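Local atomic coordinates of alanine racemase, biosynthetic (PDB entry 6A2F), a protein that belongs to the alanine racemase family, two-domain enzymes with a TIM-type barrel that carries lysine-bound pyridoxal phosphate and a mainly beta C-terminal domain. Residues I76-G81 against L96-Q101; E107-A112 against A143-H148; N119-L124 against E153-S158; F186-L191 against H204-R209. All blocks are in the same frame, centred on the assembly; numbering follows the deposited sequence.

Contact 1 of 4, residues I76-G81 against L96-Q101; sequences ILLLEG and LDLVIQ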
loop_
_atom_site.group_PDB
_atom_site.type_symbol
_atom_site.label_atom_id
_atom_site.label_comp_id
_atom_site.label_asym_id
_atom_site.label_seq_id
_atom_site.Cartn_x
_atom_site.Cartn_y
_atom_site.Cartn_z
ATOM N N ILE A 76 23.339 -9.708 -10.762
ATOM C CA ILE A 76 21.923 -9.413 -10.531
ATOM C C ILE A 76 21.063 -10.616 -10.932
ATOM O O ILE A 76 21.045 -11.027 -12.092
ATOM C CB ILE A 76 21.441 -8.141 -11.279
ATOM C CG1 ILE A 76 22.355 -6.939 -10.995
ATOM C CG2 ILE A 76 20.002 -7.814 -10.894
ATOM C CD1 ILE A 76 22.163 -5.770 -11.939
ATOM N N LEU A 77 20.359 -11.175 -9.956
ATOM C CA LEU A 77 19.501 -12.333 -10.167
ATOM C C LEU A 77 18.038 -11.928 -10.328
ATOM O O LEU A 77 17.492 -11.230 -9.484
ATOM C CB LEU A 77 19.641 -13.295 -8.987
ATOM C CG LEU A 77 18.669 -14.472 -8.895
ATOM C CD1 LEU A 77 18.878 -15.428 -10.057
ATOM C CD2 LEU A 77 18.843 -15.187 -7.564
ATOM N N LEU A 78 17.423 -12.360 -11.425
ATOM C CA LEU A 78 15.975 -12.269 -11.585
ATOM C C LEU A 78 15.354 -13.488 -10.907
ATOM O O LEU A 78 15.469 -14.606 -11.409
ATOM C CB LEU A 78 15.583 -12.254 -13.064
ATOM C CG LEU A 78 16.016 -11.121 -13.998
ATOM C CD1 LEU A 78 15.750 -11.527 -15.445
ATOM C CD2 LEU A 78 15.309 -9.816 -13.669
ATOM N N LEU A 79 14.709 -13.269 -9.763
ATOM C CA LEU A 79 14.160 -14.359 -8.952
ATOM C C LEU A 79 13.078 -15.171 -9.668
ATOM O O LEU A 79 12.990 -16.381 -9.486
ATOM C CB LEU A 79 13.632 -13.831 -7.614
ATOM C CG LEU A 79 14.679 -13.307 -6.625
ATOM C CD1 LEU A 79 14.031 -12.459 -5.541
ATOM C CD2 LEU A 79 15.492 -14.440 -6.015
ATOM N N GLU A 80 12.263 -14.496 -10.475
ATOM C CA GLU A 80 11.177 -15.151 -11.203
ATOM C C GLU A 80 11.532 -15.378 -12.671
ATOM O O GLU A 80 10.703 -15.860 -13.444
ATOM C CB GLU A 80 9.887 -14.331 -11.102
ATOM C CG GLU A 80 9.355 -14.165 -9.686
ATOM C CD GLU A 80 8.241 -13.134 -9.599
ATOM O OE1 GLU A 80 7.398 -13.080 -10.529
ATOM O OE2 GLU A 80 8.207 -12.378 -8.598
ATOM N N GLY A 81 12.765 -15.035 -13.045
ATOM C CA GLY A 81 13.204 -15.090 -14.435
ATOM C C GLY A 81 12.497 -14.069 -15.310
ATOM O O GLY A 81 11.919 -13.096 -14.810
ATOM N N LEU A 96 22.301 -10.288 -16.806
ATOM C CA LEU A 96 21.552 -10.750 -15.644
ATOM C C LEU A 96 21.591 -12.261 -15.489
ATOM O O LEU A 96 21.747 -12.995 -16.473
ATOM C CB LEU A 96 20.096 -10.286 -15.728
ATOM C CG LEU A 96 19.816 -8.788 -15.889
ATOM C CD1 LEU A 96 18.321 -8.558 -15.986
ATOM C CD2 LEU A 96 20.411 -7.979 -14.748
ATOM N N ASP A 97 21.462 -12.712 -14.244
ATOM C CA ASP A 97 21.276 -14.124 -13.947
ATOM C C ASP A 97 19.817 -14.476 -14.165
ATOM O O ASP A 97 18.925 -13.831 -13.606
ATOM C CB ASP A 97 21.665 -14.443 -12.507
ATOM C CG ASP A 97 23.159 -14.554 -12.311
ATOM O OD1 ASP A 97 23.933 -13.987 -13.116
ATOM O OD2 ASP A 97 23.560 -15.220 -11.335
ATOM N N LEU A 98 19.579 -15.499 -14.975
ATOM C CA LEU A 98 18.223 -15.912 -15.284
ATOM C C LEU A 98 17.765 -17.052 -14.387
ATOM O O LEU A 98 18.577 -17.844 -13.900
ATOM C CB LEU A 98 18.101 -16.314 -16.755
ATOM C CG LEU A 98 18.519 -15.284 -17.810
ATOM C CD1 LEU A 98 18.338 -15.873 -19.199
ATOM C CD2 LEU A 98 17.751 -13.975 -17.666
ATOM N N VAL A 99 16.455 -17.099 -14.161
ATOM C CA VAL A 99 15.798 -18.229 -13.528
ATOM C C VAL A 99 14.887 -18.910 -14.553
ATOM O O VAL A 99 14.207 -18.237 -15.338
ATOM C CB VAL A 99 15.006 -17.797 -12.266
ATOM C CG1 VAL A 99 13.884 -18.770 -11.945
ATOM C CG2 VAL A 99 15.935 -17.668 -11.068
ATOM N N ILE A 100 14.910 -20.243 -14.559
ATOM C CA ILE A 100 13.928 -21.044 -15.295
ATOM C C ILE A 100 13.118 -21.911 -14.316
ATOM O O ILE A 100 13.682 -22.736 -13.598
ATOM C CB ILE A 100 14.582 -21.898 -16.407
ATOM C CG1 ILE A 100 15.245 -20.994 -17.452
ATOM C CG2 ILE A 100 13.545 -22.799 -17.065
ATOM C CD1 ILE A 100 16.147 -21.718 -18.428
ATOM N N GLN A 101 11.799 -21.701 -14.306
ATOM C CA GLN A 101 10.870 -22.320 -13.346
ATOM C C GLN A 101 9.897 -23.286 -13.989
ATOM O O GLN A 101 9.361 -24.158 -13.313
ATOM C CB GLN A 101 9.990 -21.260 -12.694
ATOM C CG GLN A 101 10.722 -20.167 -11.967
ATOM C CD GLN A 101 9.881 -18.919 -11.810
ATOM O OE1 GLN A 101 8.930 -18.685 -12.561
ATOM N NE2 GLN A 101 10.236 -18.100 -10.834
HETATM O O HOH W 1 24.204 -11.199 -13.169
#
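Two backbone bonds define the pairing of Ile76-Gly81 with Leu96-Gln101, and both are made by Asp97: its N donates to Ile76 O (2.8 Å), and its O receives Leu78 N (3.0 Å). Each donor lies in the plane of the carbonyl it meets, and the N-H of Leu78 points almost straight at its acceptor (171°). Only one bridge forms, Leu77 with Asp97, and the axes of the short strands, both running the same way, are inclined by 26°. Leu78 carries much of the apolar packing. Its CB lies 3.7 Å from Asp97 O; CG, set beside the backbone N, reaches Leu96 CD1; at the tip CD1 touches Leu98 CD2 at 3.9 Å and Leu96 CD1 at 4.0 Å, while CD2 meets that same Leu96 methyl. Leu78 runs alongside Leu98 but crosses Leu96 obliquely. The other branch of Leu96, CD2, packs on Ile76 CB (3.6 Å). Beyond Leu78 the chain turns, and Gly81, with a positive phi of 67°, brings its CA to 3.4 Å from Val99 O in a CA-H...O contact. The Asp97 carboxylate is buried but well served, with Arg75, Asn119, Trp121 and a water as partners. Ile76 and Leu96 pack beneath helix 61-70, Leu98 reaches helix 103-112, and strands 55-58 and 118-123 flank the pair as its next neighbours round the barrel.

Contact 2 of 4, residues E107-A112 against A143-H148; sequences EAFLAA and ARLRSH
Leu110 spreads its two methyls over the facing helix end: CD1 packs on Leu145 CD2 at 3.6 Å, while CD2 meets the aliphatic CD of Arg144 at 3.9 Å, the two side chains crossing at about a right angle. Leu145 CD2 is shared, since it also lies at the edge of the Phe109 ring, 3.8 Å from CE2, the two side chains meeting tip to tip. His148, the last residue of the type I turn that starts at Leu145, brings CE1 to 4.1 Å from Leu110 CD1; its ring is tilted 48° to that of Phe109, with the centroids 5.9 Å apart. On the solvent side the Glu107 carboxylate and Arg144 guanidinium form a long salt bridge (OE1 to NH1, 4.0 Å), and Arg144 also makes a cation-pi contact with Trp141. Inward, Phe109 and Leu145 both rest on Ile100 and Val151. This is the outer layer of an alpha/beta barrel: helices 103-112 and 135-145, each following a strand, pack side by side on the sheet with an apolar base and a charged outer edge.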
loop_
_atom_site.group_PDB
_atom_site.type_symbol
_atom_site.label_atom_id
_atom_site.label_comp_id
_atom_site.label_asym_id
_atom_site.label_seq_id
_atom_site.Cartn_x
_atom_site.Cartn_y
_atom_site.Cartn_z
ATOM N N GLU A 107 11.427 -22.956 -22.501
ATOM C CA GLU A 107 11.318 -22.980 -23.952
ATOM C C GLU A 107 11.567 -21.579 -24.533
ATOM O O GLU A 107 12.160 -21.441 -25.608
ATOM C CB GLU A 107 9.947 -23.528 -24.365
ATOM C CG GLU A 107 9.975 -24.478 -25.554
ATOM C CD GLU A 107 10.912 -25.665 -25.362
ATOM O OE1 GLU A 107 10.576 -26.588 -24.586
ATOM O OE2 GLU A 107 11.984 -25.681 -26.004
ATOM N N ALA A 108 11.135 -20.546 -23.810
ATOM C CA ALA A 108 11.359 -19.163 -24.233
ATOM C C ALA A 108 12.849 -18.793 -24.217
ATOM O O ALA A 108 13.328 -18.082 -25.109
ATOM C CB ALA A 108 10.550 -18.199 -23.376
ATOM N N PHE A 109 13.570 -19.280 -23.207
ATOM C CA PHE A 109 15.013 -19.067 -23.122
ATOM C C PHE A 109 15.744 -19.746 -24.281
ATOM O O PHE A 109 16.570 -19.124 -24.948
ATOM C CB PHE A 109 15.572 -19.553 -21.781
ATOM C CG PHE A 109 17.071 -19.680 -21.765
ATOM C CD1 PHE A 109 17.878 -18.547 -21.664
ATOM C CD2 PHE A 109 17.677 -20.927 -21.872
ATOM C CE1 PHE A 109 19.258 -18.659 -21.658
ATOM C CE2 PHE A 109 19.059 -21.044 -21.866
ATOM C CZ PHE A 109 19.851 -19.909 -21.756
ATOM N N LEU A 110 15.433 -21.020 -24.506
ATOM C CA LEU A 110 15.962 -21.772 -25.645
ATOM C C LEU A 110 15.734 -21.046 -26.970
ATOM O O LEU A 110 16.656 -20.923 -27.779
ATOM C CB LEU A 110 15.332 -23.171 -25.692
ATOM C CG LEU A 110 16.047 -24.393 -25.085
ATOM C CD1 LEU A 110 16.927 -24.037 -23.901
ATOM C CD2 LEU A 110 15.042 -25.468 -24.690
ATOM N N ALA A 111 14.514 -20.549 -27.178
ATOM C CA ALA A 111 14.150 -19.875 -28.426
ATOM C C ALA A 111 14.804 -18.498 -28.598
ATOM O O ALA A 111 14.926 -18.007 -29.725
ATOM C CB ALA A 111 12.635 -19.762 -28.551
ATOM N N ALA A 112 15.218 -17.886 -27.488
ATOM C CA ALA A 112 15.742 -16.516 -27.495
ATOM C C ALA A 112 17.020 -16.373 -28.309
ATOM O O ALA A 112 17.214 -15.359 -28.969
ATOM C CB ALA A 112 15.964 -16.018 -26.073
ATOM N N ALA A 143 19.859 -31.903 -18.010
ATOM C CA ALA A 143 20.401 -32.644 -19.156
ATOM C C ALA A 143 20.427 -31.814 -20.445
ATOM O O ALA A 143 21.366 -31.918 -21.234
ATOM C CB ALA A 143 19.623 -33.938 -19.373
ATOM N N ARG A 144 19.402 -30.992 -20.648
ATOM C CA ARG A 144 19.328 -30.144 -21.831
ATOM C C ARG A 144 20.312 -28.977 -21.748
ATOM O O ARG A 144 20.936 -28.613 -22.746
ATOM C CB ARG A 144 17.898 -29.622 -22.038
ATOM C CG ARG A 144 17.547 -29.285 -23.488
ATOM C CD ARG A 144 16.035 -29.142 -23.700
ATOM N NE ARG A 144 15.263 -29.972 -22.767
ATOM C CZ ARG A 144 13.936 -30.076 -22.742
ATOM N NH1 ARG A 144 13.181 -29.415 -23.617
ATOM N NH2 ARG A 144 13.361 -30.863 -21.833
ATOM N N LEU A 145 20.463 -28.413 -20.551
ATOM C CA LEU A 145 21.119 -27.112 -20.389
ATOM C C LEU A 145 22.586 -27.131 -19.967
ATOM O O LEU A 145 23.272 -26.123 -20.129
ATOM C CB LEU A 145 20.316 -26.221 -19.429
ATOM C CG LEU A 145 18.947 -25.741 -19.919
ATOM C CD1 LEU A 145 18.164 -25.103 -18.778
ATOM C CD2 LEU A 145 19.085 -24.766 -21.080
ATOM N N ARG A 146 23.064 -28.257 -19.435
ATOM C CA ARG A 146 24.410 -28.324 -18.850
ATOM C C ARG A 146 25.551 -27.905 -19.790
ATOM O O ARG A 146 26.508 -27.265 -19.348
ATOM C CB ARG A 146 24.686 -29.703 -18.227
ATOM C CG ARG A 146 26.084 -29.888 -17.622
ATOM C CD ARG A 146 26.335 -29.053 -16.367
ATOM N NE ARG A 146 26.850 -27.710 -16.660
ATOM C CZ ARG A 146 27.193 -26.811 -15.736
ATOM N NH1 ARG A 146 27.085 -27.091 -14.440
ATOM N NH2 ARG A 146 27.650 -25.623 -16.108
ATOM N N SER A 147 25.448 -28.263 -21.071
ATOM C CA SER A 147 26.448 -27.854 -22.062
ATOM C C SER A 147 25.847 -27.001 -23.193
ATOM O O SER A 147 26.422 -26.908 -24.286
ATOM C CB SER A 147 27.219 -29.068 -22.619
ATOM O OG SER A 147 26.399 -29.871 -23.453
ATOM N N HIS A 148 24.700 -26.379 -22.918
ATOM C CA HIS A 148 24.075 -25.440 -23.850
ATOM C C HIS A 148 24.928 -24.173 -23.988
ATOM O O HIS A 148 25.350 -23.601 -22.980
ATOM C CB HIS A 148 22.655 -25.074 -23.388
ATOM C CG HIS A 148 21.882 -24.268 -24.391
ATOM N ND1 HIS A 148 20.938 -24.826 -25.227
ATOM C CD2 HIS A 148 21.924 -22.949 -24.700
ATOM C CE1 HIS A 148 20.427 -23.886 -26.002
ATOM N NE2 HIS A 148 21.011 -22.740 -25.704
#

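Contact 3 of 4, residues N119-L124 against E153-S158; sequences NVWLKL and ELNLIS
Asn155 lies against one face of the Trp121 indole. Its CB sits 3.7 Å from the centroid of the six-membered ring, 24° off the normal, a CH-pi contact, and ND2 stands 3.0 Å above the indole plane, offset toward the rim. Both residues turn CG beside the backbone N, so the groups overlap obliquely on the same side of the sheet. ND2 is fixed by a straight bond to Glu153 OE1 (3.0 Å, 177°), which meets that oxygen from above the carboxylate plane. Arg75 holds the same oxygen by a salt bridge, and Asp97 receives Trp121 NE1, a second shell of charges consistent with holding both partners in place. On the other face of the sheet, with Val120, Leu122 and Leu154, Leu154 CD1 packs between Val120 CG1 and Leu122 CG, toward helix 135-145. Beneath these layers a parallel ladder sets the register, Val120 to Leu154 through Lys123 to Ile157. It runs from Val120 N to Glu153 O (2.7 Å) through to Leu124 N to Ile157 O (2.8 Å), and Ser158 OG closes it on Leu124 O at 2.6 Å. Strand 118-123, helix 135-145 and strand 151-157 form one beta-alpha-beta crossover, the repeating unit of TIM-type barrels.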
loop_
_atom_site.group_PDB
_atom_site.type_symbol
_atom_site.label_atom_id
_atom_site.label_comp_id
_atom_site.label_asym_id
_atom_site.label_seq_id
_atom_site.Cartn_x
_atom_site.Cartn_y
_atom_site.Cartn_z
ATOM N N ASN A 119 24.270 -16.743 -16.637
ATOM C CA ASN A 119 24.077 -17.662 -15.520
ATOM C C ASN A 119 22.600 -18.026 -15.434
ATOM O O ASN A 119 21.730 -17.149 -15.469
ATOM C CB ASN A 119 24.567 -17.064 -14.200
ATOM C CG ASN A 119 26.038 -16.699 -14.232
ATOM O OD1 ASN A 119 26.844 -17.338 -14.907
ATOM N ND2 ASN A 119 26.392 -15.663 -13.490
ATOM N N VAL A 120 22.336 -19.327 -15.353
ATOM C CA VAL A 120 20.984 -19.862 -15.316
ATOM C C VAL A 120 20.774 -20.604 -13.997
ATOM O O VAL A 120 21.556 -21.492 -13.644
ATOM C CB VAL A 120 20.717 -20.806 -16.513
ATOM C CG1 VAL A 120 19.352 -21.468 -16.391
ATOM C CG2 VAL A 120 20.818 -20.051 -17.834
ATOM N N TRP A 121 19.731 -20.212 -13.270
ATOM C CA TRP A 121 19.331 -20.875 -12.034
ATOM C C TRP A 121 18.035 -21.632 -12.292
ATOM O O TRP A 121 17.002 -21.027 -12.601
ATOM C CB TRP A 121 19.113 -19.852 -10.915
ATOM C CG TRP A 121 20.341 -19.070 -10.526
ATOM C CD1 TRP A 121 20.949 -18.079 -11.247
ATOM C CD2 TRP A 121 21.100 -19.208 -9.315
ATOM N NE1 TRP A 121 22.041 -17.597 -10.565
ATOM C CE2 TRP A 121 22.156 -18.267 -9.374
ATOM C CE3 TRP A 121 20.993 -20.035 -8.186
ATOM C CZ2 TRP A 121 23.104 -18.135 -8.347
ATOM C CZ3 TRP A 121 21.939 -19.902 -7.164
ATOM C CH2 TRP A 121 22.973 -18.954 -7.252
ATOM N N LEU A 122 18.099 -22.955 -12.188
ATOM C CA LEU A 122 16.927 -23.802 -12.345
ATOM C C LEU A 122 16.198 -23.854 -11.020
ATOM O O LEU A 122 16.804 -24.143 -9.983
ATOM C CB LEU A 122 17.325 -25.221 -12.779
ATOM C CG LEU A 122 17.818 -25.461 -14.206
ATOM C CD1 LEU A 122 18.333 -26.884 -14.355
ATOM C CD2 LEU A 122 16.710 -25.191 -15.213
ATOM N N LYS A 123 14.901 -23.570 -11.052
ATOM C CA LYS A 123 14.118 -23.523 -9.828
ATOM C C LYS A 123 13.392 -24.824 -9.549
ATOM O O LYS A 123 12.560 -25.273 -10.336
ATOM C CB LYS A 123 13.131 -22.352 -9.833
ATOM C CG LYS A 123 12.415 -22.167 -8.498
ATOM C CD LYS A 123 11.578 -20.904 -8.456
ATOM C CE LYS A 123 12.445 -19.657 -8.434
ATOM N NZ LYS A 123 11.599 -18.435 -8.386
ATOM N N LEU A 124 13.724 -25.414 -8.410
ATOM C CA LEU A 124 13.018 -26.570 -7.895
ATOM C C LEU A 124 11.822 -26.125 -7.066
ATOM O O LEU A 124 11.944 -25.265 -6.187
ATOM C CB LEU A 124 13.960 -27.414 -7.028
ATOM C CG LEU A 124 13.354 -28.548 -6.199
ATOM C CD1 LEU A 124 12.908 -29.703 -7.087
ATOM C CD2 LEU A 124 14.352 -29.015 -5.154
ATOM N N GLU A 153 26.592 -20.452 -16.273
ATOM C CA GLU A 153 26.571 -21.153 -15.011
ATOM C C GLU A 153 25.255 -21.863 -14.925
ATOM O O GLU A 153 24.231 -21.278 -15.225
ATOM C CB GLU A 153 26.617 -20.172 -13.844
ATOM C CG GLU A 153 27.948 -19.980 -13.148
ATOM C CD GLU A 153 27.833 -19.048 -11.955
ATOM O OE1 GLU A 153 26.711 -18.675 -11.600
ATOM O OE2 GLU A 153 28.857 -18.680 -11.364
ATOM N N LEU A 154 25.276 -23.139 -14.585
ATOM C CA LEU A 154 24.008 -23.821 -14.360
ATOM C C LEU A 154 23.873 -24.064 -12.858
ATOM O O LEU A 154 24.737 -24.687 -12.241
ATOM C CB LEU A 154 23.896 -25.116 -15.170
ATOM C CG LEU A 154 22.494 -25.746 -15.228
ATOM C CD1 LEU A 154 21.439 -24.767 -15.737
ATOM C CD2 LEU A 154 22.494 -27.017 -16.069
ATOM N N ASN A 155 22.794 -23.542 -12.282
ATOM C CA ASN A 155 22.643 -23.455 -10.833
ATOM C C ASN A 155 21.323 -24.045 -10.343
ATOM O O ASN A 155 20.423 -24.324 -11.142
ATOM C CB ASN A 155 22.766 -21.994 -10.380
ATOM C CG ASN A 155 24.094 -21.369 -10.766
ATOM O OD1 ASN A 155 25.100 -22.060 -10.926
ATOM N ND2 ASN A 155 24.105 -20.053 -10.916
ATOM N N LEU A 156 21.220 -24.242 -9.029
ATOM C CA LEU A 156 19.991 -24.741 -8.419
ATOM C C LEU A 156 19.450 -23.772 -7.368
ATOM O O LEU A 156 20.200 -23.272 -6.521
ATOM C CB LEU A 156 20.205 -26.133 -7.812
ATOM C CG LEU A 156 19.003 -26.811 -7.135
ATOM C CD1 LEU A 156 17.944 -27.222 -8.147
ATOM C CD2 LEU A 156 19.440 -28.004 -6.295
ATOM N N ILE A 157 18.143 -23.518 -7.432
ATOM C CA ILE A 157 17.468 -22.639 -6.476
ATOM C C ILE A 157 16.109 -23.217 -6.042
ATOM O O ILE A 157 15.372 -23.789 -6.852
ATOM C CB ILE A 157 17.348 -21.174 -7.001
ATOM C CG1 ILE A 157 16.893 -20.221 -5.883
ATOM C CG2 ILE A 157 16.438 -21.083 -8.225
ATOM C CD1 ILE A 157 16.882 -18.754 -6.262
ATOM N N SER A 158 15.814 -23.091 -4.750
ATOM C CA SER A 158 14.501 -23.408 -4.205
ATOM C C SER A 158 14.228 -22.502 -3.011
ATOM O O SER A 158 15.128 -21.804 -2.536
ATOM C CB SER A 158 14.408 -24.882 -3.807
ATOM O OG SER A 158 13.062 -25.321 -3.821
#

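Contact 4 of 4, residues F186-L191 against H204-R209; sequences FDQRSL and HMDWLR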
loop_
_atom_site.group_PDB
_atom_site.type_symbol
_atom_site.label_atom_id
_atom_site.label_comp_id
_atom_site.label_asym_id
_atom_site.label_seq_id
_atom_site.Cartn_x
_atom_site.Cartn_y
_atom_site.Cartn_z
ATOM N N PHE A 186 26.158 -28.740 -10.462
ATOM C CA PHE A 186 25.694 -27.368 -10.305
ATOM C C PHE A 186 26.857 -26.463 -9.910
ATOM O O PHE A 186 27.681 -26.828 -9.070
ATOM C CB PHE A 186 24.611 -27.289 -9.224
ATOM C CG PHE A 186 23.257 -27.760 -9.671
ATOM C CD1 PHE A 186 22.578 -27.109 -10.698
ATOM C CD2 PHE A 186 22.640 -28.837 -9.041
ATOM C CE1 PHE A 186 21.316 -27.534 -11.101
ATOM C CE2 PHE A 186 21.380 -29.265 -9.439
ATOM C CZ PHE A 186 20.715 -28.611 -10.468
ATOM N N ASP A 187 26.913 -25.279 -10.510
ATOM C CA ASP A 187 27.944 -24.302 -10.177
ATOM C C ASP A 187 27.639 -23.607 -8.856
ATOM O O ASP A 187 28.545 -23.343 -8.068
ATOM C CB ASP A 187 28.092 -23.275 -11.298
ATOM C CG ASP A 187 28.591 -23.893 -12.583
ATOM O OD1 ASP A 187 29.772 -24.294 -12.624
ATOM O OD2 ASP A 187 27.808 -23.987 -13.549
ATOM N N GLN A 188 26.361 -23.311 -8.628
ATOM C CA GLN A 188 25.913 -22.637 -7.410
ATOM C C GLN A 188 24.594 -23.222 -6.925
ATOM O O GLN A 188 23.741 -23.617 -7.725
ATOM C CB GLN A 188 25.733 -21.124 -7.628
ATOM C CG GLN A 188 26.846 -20.408 -8.380
ATOM C CD GLN A 188 28.101 -20.152 -7.556
ATOM O OE1 GLN A 188 29.092 -19.673 -8.085
ATOM N NE2 GLN A 188 28.061 -20.457 -6.268
ATOM N N ARG A 189 24.436 -23.268 -5.608
ATOM C CA ARG A 189 23.206 -23.743 -4.993
ATOM C C ARG A 189 22.720 -22.679 -4.032
ATOM O O ARG A 189 23.509 -22.118 -3.267
ATOM C CB ARG A 189 23.429 -25.059 -4.245
ATOM C CG ARG A 189 24.247 -26.098 -4.997
ATOM C CD ARG A 189 24.622 -27.248 -4.079
ATOM N NE ARG A 189 26.067 -27.472 -4.062
ATOM C CZ ARG A 189 26.871 -27.195 -3.035
ATOM N NH1 ARG A 189 26.388 -26.680 -1.905
ATOM N NH2 ARG A 189 28.174 -27.441 -3.136
ATOM N N SER A 190 21.424 -22.385 -4.086
ATOM C CA SER A 190 20.830 -21.374 -3.218
ATOM C C SER A 190 19.480 -21.841 -2.703
ATOM O O SER A 190 18.614 -22.237 -3.489
ATOM C CB SER A 190 20.689 -20.044 -3.955
ATOM O OG SER A 190 20.206 -19.040 -3.089
ATOM N N LEU A 191 19.309 -21.786 -1.382
ATOM C CA LEU A 191 18.097 -22.284 -0.724
ATOM C C LEU A 191 17.591 -21.374 0.407
ATOM O O LEU A 191 16.390 -21.330 0.681
ATOM C CB LEU A 191 18.341 -23.707 -0.204
ATOM C CG LEU A 191 17.283 -24.480 0.598
ATOM C CD1 LEU A 191 15.958 -24.599 -0.142
ATOM C CD2 LEU A 191 17.829 -25.855 0.948
ATOM N N HIS A 204 22.254 -23.215 3.821
ATOM C CA HIS A 204 23.138 -22.114 3.429
ATOM C C HIS A 204 23.714 -22.262 2.020
ATOM O O HIS A 204 23.808 -21.276 1.286
ATOM C CB HIS A 204 24.261 -21.895 4.454
ATOM C CG HIS A 204 23.795 -21.302 5.751
ATOM N ND1 HIS A 204 24.619 -21.173 6.850
ATOM C CD2 HIS A 204 22.588 -20.820 6.131
ATOM C CE1 HIS A 204 23.946 -20.621 7.842
ATOM N NE2 HIS A 204 22.711 -20.398 7.432
ATOM N N MET A 205 24.099 -23.487 1.656
ATOM C CA MET A 205 24.612 -23.793 0.312
ATOM C C MET A 205 25.691 -22.800 -0.158
ATOM O O MET A 205 26.653 -22.563 0.566
ATOM C CB MET A 205 23.456 -23.911 -0.690
ATOM C CG MET A 205 22.407 -24.955 -0.317
ATOM S SD MET A 205 23.066 -26.635 -0.364
ATOM C CE MET A 205 21.782 -27.525 0.508
ATOM N N ASP A 206 25.538 -22.218 -1.348
ATOM C CA ASP A 206 26.566 -21.320 -1.898
ATOM C C ASP A 206 26.197 -19.837 -1.816
ATOM O O ASP A 206 27.053 -19.000 -1.527
ATOM C CB ASP A 206 26.896 -21.689 -3.348
ATOM C CG ASP A 206 27.350 -23.124 -3.500
ATOM O OD1 ASP A 206 28.308 -23.534 -2.807
ATOM O OD2 ASP A 206 26.750 -23.844 -4.318
ATOM N N TRP A 207 24.930 -19.523 -2.086
ATOM C CA TRP A 207 24.437 -18.148 -2.059
ATOM C C TRP A 207 23.225 -18.017 -1.140
ATOM O O TRP A 207 22.185 -18.633 -1.373
ATOM C CB TRP A 207 24.093 -17.646 -3.471
ATOM C CG TRP A 207 25.292 -17.293 -4.309
ATOM C CD1 TRP A 207 26.128 -18.162 -4.947
ATOM C CD2 TRP A 207 25.780 -15.977 -4.609
ATOM N NE1 TRP A 207 27.115 -17.474 -5.616
ATOM C CE2 TRP A 207 26.927 -16.131 -5.427
ATOM C CE3 TRP A 207 25.369 -14.682 -4.258
ATOM C CZ2 TRP A 207 27.665 -15.041 -5.904
ATOM C CZ3 TRP A 207 26.107 -13.598 -4.731
ATOM C CH2 TRP A 207 27.242 -13.789 -5.552
ATOM N N LEU A 208 23.381 -17.216 -0.089
ATOM C CA LEU A 208 22.276 -16.851 0.785
ATOM C C LEU A 208 21.391 -15.830 0.079
ATOM O O LEU A 208 21.860 -15.101 -0.796
ATOM C CB LEU A 208 22.812 -16.250 2.087
ATOM C CG LEU A 208 23.916 -17.000 2.848
ATOM C CD1 LEU A 208 24.432 -16.136 3.987
ATOM C CD2 LEU A 208 23.444 -18.356 3.363
ATOM N N ARG A 209 20.112 -15.775 0.447
ATOM C CA ARG A 209 19.204 -14.781 -0.128
ATOM C C ARG A 209 18.461 -14.018 0.959
ATOM O O ARG A 209 17.232 -14.138 1.066
ATOM C CB ARG A 209 18.195 -15.431 -1.084
ATOM C CG ARG A 209 18.797 -16.345 -2.135
ATOM C CD ARG A 209 17.781 -16.704 -3.207
ATOM N NE ARG A 209 16.544 -17.264 -2.662
ATOM C CZ ARG A 209 16.346 -18.554 -2.395
ATOM N NH1 ARG A 209 17.307 -19.452 -2.601
ATOM N NH2 ARG A 209 15.178 -18.948 -1.908
#
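Strands 189-190 and 207-208, neighbours in the wall of the TIM-type barrel, meet here mostly through side chains and one shared carbonyl. Arg189 O receives both Asp206 N (2.8 Å) and Trp207 N (3.2 Å), each in the carbonyl plane. The Asp206 carboxylate folds back over the facing strand: OD2 takes Arg189 N on its anti lone pair (2.7 Å) and at the same time lies over the centre of one face of the Arg189 guanidinium, 3.5 Å above its plane. Because OD2 lies over the face, none of the guanidinium N-H groups points at it, and the long salt bridge from NE to OD2 is one of charge alone; the two planes are 53° apart. The bend of Arg189 at chi3 instead lets NH1 make a weak bond to Met205 SD at 3.7 Å, near the plane of the guanidinium. On the other side of the strand, the Gln188 amide stands nearly upright to the Trp207 indole (87°), its NE2 at the ring edge 3.2 Å from NE1; two donors face each other there, so the contact is one of packing. Ser190, with OG anti to its backbone N, relays between the strands: OG donates to Trp207 O at 2.7 Å and accepts from Arg209 NH1, with OG close to the guanidinium plane. Arg209 NH2 is also bound, to Ser158 O and His159, and its NE donates to N1 of the pyridoxal phosphate ring on the modified residue at position 34.

Overall arrangement
Contacts 1, 3 and 4 lie in the strand layer of the barrel, and contact 2 in the helical shell outside it. Contact 3 is a regular parallel ladder within the sheet; contacts 1 and 4 are the two seams, with sparse backbone pairing, where the sets of four strands on either side come together. Contact 1 is fully buried and largely apolar, whereas contact 4 is polar and only partly buried. Contact 2 exposes its charged pair but shares its base: Phe109 packs on Leu98 and Ile100 of contact 1 and on Val120 of contact 3. Contacts 1 and 3 meet where strand 98-100 lies beside strand 118-123, and Leu79 O receives Lys123 NZ; Leu156 O receiving Ser190 N ties contacts 3 and 4.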